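Local atomic coordinates of benzoylformate decarboxylase (Mycobacterium smegmatis, PDB entry 4Q9D), a protein that belongs to the thiamine pyrophosphate-dependent enzyme family and carries a magnesium ion in its C-terminal cofactor-binding domain. Residues Tyr12-Lys17 with Ala174-Val179. Residues are numbered along the deposited sequence; the frame is centred on the assembly and turned at random.
Sequences YDLLRK and AAVRSV. With FMT (formic acid), chain G.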
ATOM      1  N   TYR B  12      -9.730 -28.467  -5.290  1.00 22.84           N
ATOM      2  CA  TYR B  12     -10.954 -28.687  -6.063  1.00 23.17           C
ATOM      3  C   TYR B  12     -12.010 -29.447  -5.251  1.00 25.51           C
ATOM      4  O   TYR B  12     -13.197 -29.137  -5.330  1.00 26.87           O
ATOM      5  CB  TYR B  12     -10.629 -29.418  -7.357  1.00 22.17           C
ATOM      6  CG  TYR B  12     -10.195 -28.478  -8.452  1.00 26.81           C
ATOM      7  CD1 TYR B  12     -11.143 -27.781  -9.213  1.00 24.98           C
ATOM      8  CD2 TYR B  12      -8.844 -28.246  -8.708  1.00 26.81           C
ATOM      9  CE1 TYR B  12     -10.749 -26.902 -10.214  1.00 22.66           C
ATOM     10  CE2 TYR B  12      -8.440 -27.378  -9.715  1.00 24.82           C
ATOM     11  CZ  TYR B  12      -9.403 -26.707 -10.466  1.00 24.61           C
ATOM     12  OH  TYR B  12      -9.027 -25.854 -11.486  1.00 23.85           O
ATOM     13  N   ASP B  13     -11.587 -30.418  -4.435  1.00 22.62           N
ATOM     14  CA  ASP B  13     -12.545 -31.081  -3.549  1.00 23.21           C
ATOM     15  C   ASP B  13     -13.229 -30.075  -2.625  1.00 28.05           C
ATOM     16  O   ASP B  13     -14.419 -30.180  -2.373  1.00 22.82           O
ATOM     17  CB  ASP B  13     -11.869 -32.183  -2.710  1.00 23.15           C
ATOM     18  CG  ASP B  13     -11.550 -33.443  -3.545  1.00 28.81           C
ATOM     19  OD1 ASP B  13     -12.053 -33.552  -4.679  1.00 30.93           O
ATOM     20  OD2 ASP B  13     -10.796 -34.309  -3.072  1.00 30.09           O
ATOM     21  N   LEU B  14     -12.470 -29.115  -2.094  1.00 23.62           N
ATOM     22  CA  LEU B  14     -13.053 -28.114  -1.204  1.00 24.58           C
ATOM     23  C   LEU B  14     -13.987 -27.194  -1.991  1.00 25.27           C
ATOM     24  O   LEU B  14     -15.096 -26.900  -1.552  1.00 28.00           O
ATOM     25  CB  LEU B  14     -11.961 -27.271  -0.521  1.00 18.35           C
ATOM     26  CG  LEU B  14     -12.448 -26.026   0.224  1.00 22.40           C
ATOM     27  CD1 LEU B  14     -13.296 -26.446   1.432  1.00 18.14           C
ATOM     28  CD2 LEU B  14     -11.239 -25.230   0.683  1.00 22.02           C
ATOM     29  N   LEU B  15     -13.520 -26.739  -3.150  1.00 22.08           N
ATOM     30  CA  LEU B  15     -14.310 -25.852  -3.998  1.00 25.68           C
ATOM     31  C   LEU B  15     -15.672 -26.499  -4.295  1.00 27.82           C
ATOM     32  O   LEU B  15     -16.713 -25.845  -4.204  1.00 25.36           O
ATOM     33  CB  LEU B  15     -13.537 -25.552  -5.314  1.00 23.36           C
ATOM     34  CG  LEU B  15     -12.269 -24.688  -5.187  1.00 29.49           C
ATOM     35  CD1 LEU B  15     -11.638 -24.489  -6.546  1.00 23.57           C
ATOM     36  CD2 LEU B  15     -12.601 -23.305  -4.523  1.00 23.55           C
ATOM     37  N   ARG B  16     -15.668 -27.786  -4.639  1.00 23.08           N
ATOM     38  CA  ARG B  16     -16.935 -28.500  -4.895  1.00 24.32           C
ATOM     39  C   ARG B  16     -17.851 -28.442  -3.673  1.00 27.42           C
ATOM     40  O   ARG B  16     -19.031 -28.120  -3.808  1.00 30.50           O
ATOM     41  CB  ARG B  16     -16.682 -29.969  -5.313  1.00 24.75           C
ATOM     42  CG  ARG B  16     -17.938 -30.780  -5.680  1.00 27.48           C
ATOM     43  CD  ARG B  16     -17.578 -32.260  -6.017  1.00 26.76           C
ATOM     44  NE  ARG B  16     -16.765 -32.330  -7.228  1.00 24.98           N
ATOM     45  CZ  ARG B  16     -15.466 -32.600  -7.255  1.00 28.30           C
ATOM     46  NH1 ARG B  16     -14.808 -32.867  -6.121  1.00 26.21           N
ATOM     47  NH2 ARG B  16     -14.828 -32.621  -8.423  1.00 23.43           N
ATOM     48  N   LYS B  17     -17.325 -28.765  -2.487  1.00 23.12           N
ATOM     49  CA  LYS B  17     -18.139 -28.701  -1.257  1.00 24.32           C
ATOM     50  C   LYS B  17     -18.699 -27.310  -0.986  1.00 24.92           C
ATOM     51  O   LYS B  17     -19.800 -27.186  -0.470  1.00 28.99           O
ATOM     52  CB  LYS B  17     -17.338 -29.163  -0.039  1.00 25.62           C
ATOM     53  CG  LYS B  17     -16.923 -30.656  -0.117  1.00 30.10           C
ATOM     54  CD  LYS B  17     -16.027 -31.059   1.057  1.00 30.00           C
ATOM     55  CE  LYS B  17     -15.430 -32.450   0.850  1.00 33.55           C
ATOM     56  NZ  LYS B  17     -14.383 -32.740   1.867  1.00 27.20           N
ATOM     57  N   ALA B 174      -9.009 -30.656   3.017  1.00 26.27           N
ATOM     58  CA  ALA B 174      -9.191 -29.306   3.561  1.00 26.08           C
ATOM     59  C   ALA B 174     -10.401 -29.271   4.478  1.00 24.64           C
ATOM     60  O   ALA B 174     -11.443 -29.824   4.131  1.00 25.25           O
ATOM     61  CB  ALA B 174      -9.380 -28.330   2.407  1.00 17.85           C
ATOM     62  N   ALA B 175     -10.277 -28.606   5.629  1.00 19.39           N
ATOM     63  CA  ALA B 175     -11.407 -28.412   6.521  1.00 25.36           C
ATOM     64  C   ALA B 175     -12.464 -27.563   5.818  1.00 29.00           C
ATOM     65  O   ALA B 175     -12.135 -26.645   5.060  1.00 26.27           O
ATOM     66  CB  ALA B 175     -10.961 -27.739   7.818  1.00 21.04           C
ATOM     67  N   VAL B 176     -13.725 -27.897   6.043  1.00 26.95           N
ATOM     68  CA  VAL B 176     -14.837 -27.211   5.417  1.00 24.65           C
ATOM     69  C   VAL B 176     -15.488 -26.395   6.515  1.00 27.13           C
ATOM     70  O   VAL B 176     -15.936 -26.936   7.526  1.00 34.86           O
ATOM     71  CB  VAL B 176     -15.849 -28.219   4.802  1.00 30.40           C
ATOM     72  CG1 VAL B 176     -16.976 -27.487   4.029  1.00 23.63           C
ATOM     73  CG2 VAL B 176     -15.128 -29.185   3.869  1.00 23.63           C
ATOM     74  N   ARG B 177     -15.517 -25.084   6.347  1.00 24.73           N
ATOM     75  CA  ARG B 177     -16.105 -24.242   7.381  1.00 21.65           C
ATOM     76  C   ARG B 177     -17.308 -23.552   6.822  1.00 23.18           C
ATOM     77  O   ARG B 177     -17.477 -23.510   5.605  1.00 23.80           O
ATOM     78  CB  ARG B 177     -15.096 -23.197   7.835  1.00 19.67           C
ATOM     79  CG  ARG B 177     -13.853 -23.814   8.437  1.00 21.32           C
ATOM     80  CD  ARG B 177     -13.055 -22.703   9.126  1.00 22.64           C
ATOM     81  NE  ARG B 177     -12.285 -21.861   8.186  1.00 24.39           N
ATOM     82  CZ  ARG B 177     -12.363 -20.531   8.121  1.00 25.03           C
ATOM     83  NH1 ARG B 177     -13.216 -19.866   8.898  1.00 22.63           N
ATOM     84  NH2 ARG B 177     -11.572 -19.864   7.291  1.00 22.05           N
ATOM     85  N   SER B 178     -18.120 -22.982   7.713  1.00 22.83           N
ATOM     86  CA  SER B 178     -19.228 -22.128   7.315  1.00 22.11           C
ATOM     87  C   SER B 178     -19.188 -20.875   8.171  1.00 22.84           C
ATOM     88  O   SER B 178     -18.726 -20.919   9.311  1.00 23.76           O
ATOM     89  CB  SER B 178     -20.597 -22.849   7.459  1.00 21.87           C
ATOM     90  OG  SER B 178     -20.935 -23.049   8.838  1.00 23.85           O
ATOM     91  N   VAL B 179     -19.670 -19.757   7.621  1.00 21.22           N
ATOM     92  CA  VAL B 179     -19.603 -18.455   8.293  1.00 18.73           C
ATOM     93  C   VAL B 179     -20.983 -17.753   8.300  1.00 26.70           C
ATOM     94  O   VAL B 179     -21.878 -18.137   7.557  1.00 21.14           O
ATOM     95  CB  VAL B 179     -18.560 -17.544   7.603  1.00 22.73           C
ATOM     96  CG1 VAL B 179     -17.185 -18.202   7.661  1.00 24.04           C
ATOM     97  CG2 VAL B 179     -18.953 -17.270   6.112  1.00 19.12           C
TER
HETATM   98  C   FMT G 602     -21.582 -19.617   4.489  1.00 29.88           C
HETATM   99  O1  FMT G 602     -21.788 -19.757   3.274  1.00 30.15           O
HETATM  100  O2  FMT G 602     -20.691 -20.252   5.072  1.00 27.08           O
HETATM  101  O   HOH W   1     -12.569 -30.608   1.663  1.00 25.24           O
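Leu14 and Ala174 bring the backbones closest, their CA atoms 6.2 Å apart, where the helical segment 12-17 meets the irregular, extended segment 174-179. The helix belongs to the N-terminal thiamine pyrophosphate-binding domain, a parallel alpha/beta fold; the loop leads from its strand 157-162 toward strand 183-185, running alongside helix 138-150, where Ala174 touches Pro139 and Val179 touches Ala147. Leu14, with CG anti to the backbone N (chi1 169°), spreads its two methyls over the loop: CD2 touches Ala174 CB at 4.0 Å, and CD1 lies 3.8 Å from Ala175 O and packs against Val176 CG2. Lys17 runs extended beyond CG and crosses the Val176 side chain at about a right angle, its CD pressed tightly on Val176 CG2 at 3.5 Å. No direct hydrogen bond joins the segments. Within the helix, Arg16 NH1 forms a salt bridge with Asp13 OD1 at 3.2 Å, in the guanidinium plane, but on the anti side of OD1 and 24° out of the carboxylate plane; Arg16 NE makes a second salt bridge, to Asp41. Farther along the loop, Arg177 and Ser178 bond to a second subunit, while Val179 N donates to O2 of a formic acid molecule. The polar link is a water that accepts from Lys17 NZ and donates to Ala174 O, at 2.8 Å from each.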